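Local coordinates for Efb homologous protein (Staphylococcus aureus subsp. aureus Mu50, PDB 2NOJ), which probably binds the C3d region of complement C3 and thereby inhibits complement activation, at residues A43-R46 / K47-A51. The protein carries 1 engineered substitution. Residues are numbered along the deposited sequence; the frame is centred on the assembly and turned at random.
Sequences ATHR and KAQRA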
loop_
_atom_site.group_PDB
_atom_site.type_symbol
_atom_site.label_atom_id
_atom_site.label_comp_id
_atom_site.label_asym_id
_atom_site.label_seq_id
_atom_site.Cartn_x
_atom_site.Cartn_y
_atom_site.Cartn_z
ATOM N N ALA B 43 16.013 -8.817 -7.679
ATOM C CA ALA B 43 15.778 -9.409 -6.380
ATOM C C ALA B 43 16.699 -8.781 -5.362
ATOM O O ALA B 43 16.246 -8.234 -4.364
ATOM C CB ALA B 43 16.002 -10.916 -6.437
ATOM N N THR B 44 17.998 -8.854 -5.621
ATOM C CA THR B 44 18.975 -8.307 -4.700
ATOM C C THR B 44 18.772 -6.828 -4.422
ATOM O O THR B 44 19.052 -6.355 -3.315
ATOM C CB THR B 44 20.383 -8.541 -5.208
ATOM O OG1 THR B 44 20.441 -8.246 -6.605
ATOM C CG2 THR B 44 20.779 -9.981 -4.983
ATOM N N HIS B 45 18.280 -6.101 -5.419
ATOM C CA HIS B 45 18.011 -4.671 -5.258
ATOM C C HIS B 45 16.883 -4.438 -4.257
ATOM O O HIS B 45 16.994 -3.566 -3.385
ATOM C CB HIS B 45 17.653 -4.019 -6.604
ATOM C CG HIS B 45 16.952 -2.700 -6.472
ATOM N ND1 HIS B 45 17.400 -1.699 -5.637
ATOM C CD2 HIS B 45 15.855 -2.208 -7.094
ATOM C CE1 HIS B 45 16.613 -0.645 -5.755
ATOM N NE2 HIS B 45 15.668 -0.927 -6.633
ATOM N N ARG B 46 15.808 -5.216 -4.370
ATOM C CA ARG B 46 14.692 -5.041 -3.454
ATOM C C ARG B 46 15.174 -5.269 -2.036
ATOM O O ARG B 46 14.841 -4.506 -1.116
ATOM C CB ARG B 46 13.542 -5.987 -3.799
ATOM C CG ARG B 46 12.877 -5.646 -5.118
ATOM C CD ARG B 46 11.654 -6.508 -5.431
ATOM N NE ARG B 46 10.422 -6.048 -4.790
ATOM C CZ ARG B 46 10.011 -6.451 -3.591
ATOM N NH1 ARG B 46 10.731 -7.324 -2.894
ATOM N NH2 ARG B 46 8.877 -5.986 -3.084
ATOM N N LYS B 47 16.002 -6.291 -1.879
ATOM C CA LYS B 47 16.539 -6.631 -0.567
ATOM C C LYS B 47 17.500 -5.561 -0.027
ATOM O O LYS B 47 17.471 -5.240 1.159
ATOM C CB LYS B 47 17.236 -8.000 -0.622
ATOM C CG LYS B 47 17.823 -8.439 0.715
ATOM C CD LYS B 47 18.544 -9.771 0.592
ATOM C CE LYS B 47 19.161 -10.205 1.911
ATOM N NZ LYS B 47 19.824 -11.549 1.784
ATOM N N ALA B 48 18.331 -5.004 -0.904
ATOM C CA ALA B 48 19.284 -3.976 -0.503
ATOM C C ALA B 48 18.594 -2.650 -0.146
ATOM O O ALA B 48 18.931 -2.010 0.866
ATOM C CB ALA B 48 20.317 -3.757 -1.611
ATOM N N GLN B 49 17.617 -2.241 -0.947
ATOM C CA GLN B 49 16.936 -0.972 -0.665
ATOM C C GLN B 49 16.147 -0.985 0.659
ATOM O O GLN B 49 16.160 0.002 1.416
ATOM C CB GLN B 49 15.995 -0.594 -1.818
ATOM C CG GLN B 49 15.323 0.731 -1.621
ATOM C CD GLN B 49 16.319 1.880 -1.596
ATOM O OE1 GLN B 49 16.933 2.201 -2.611
ATOM N NE2 GLN B 49 16.482 2.504 -0.433
ATOM N N ARG B 50 15.466 -2.103 0.919
ATOM C CA ARG B 50 14.665 -2.273 2.123
ATOM C C ARG B 50 15.592 -2.331 3.323
ATOM O O ARG B 50 15.312 -1.738 4.358
ATOM C CB ARG B 50 13.833 -3.556 2.033
ATOM C CG ARG B 50 12.726 -3.697 3.089
ATOM C CD ARG B 50 11.861 -4.932 2.808
ATOM N NE ARG B 50 10.491 -4.797 3.304
ATOM C CZ ARG B 50 10.046 -5.294 4.457
ATOM N NH1 ARG B 50 10.861 -5.975 5.258
ATOM N NH2 ARG B 50 8.777 -5.114 4.809
ATOM N N ALA B 51 16.706 -3.037 3.197
ATOM C CA ALA B 51 17.632 -3.114 4.318
ATOM C C ALA B 51 18.005 -1.690 4.754
ATOM O O ALA B 51 17.857 -1.324 5.919
ATOM C CB ALA B 51 18.871 -3.900 3.922
#
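His45 and Gln49 meet one turn apart within helix 42-54, in a local i to i+4 contact on the second helix of a three-helix bundle. Four successive i to i+4 backbone hydrogen bonds hold these two turns. Lys47 N donates to Ala43 O at 3.2 Å, and Ala48 N to Thr44 O at 2.9 Å. Gln49 N reaches His45 O at 2.8 Å in a nearly straight bond (169°), and Arg50 N reaches Arg46 O at 3.2 Å. This is regular alpha-helical bonding.

Both His45 and Gln49 set CG beside their own carbonyl carbon (chi1 161° and -177°). The two side chains therefore run side by side in the same direction, and His45 CE1 comes to 4.0 Å from Gln49 CB, a van der Waals contact. The ring and amide planes are almost perpendicular. The Gln49 chain bends at chi2, and its OE1 accepts a hydrogen bond from Gln67 NE2.

Outside the helix, Arg46 NE forms a salt bridge with an acidic side chain of another protein chain, probably C3d. His45, Gln49 and Arg50 also pack on that chain, so this stretch contributes to the binding surface. Within the bundle, Ala48 is buried against Phe36 of helix 24-39 and Ile70 of helix 61-76. His45 similarly meets Phe36 and Leu74, which ties these two turns to both neighbouring helices.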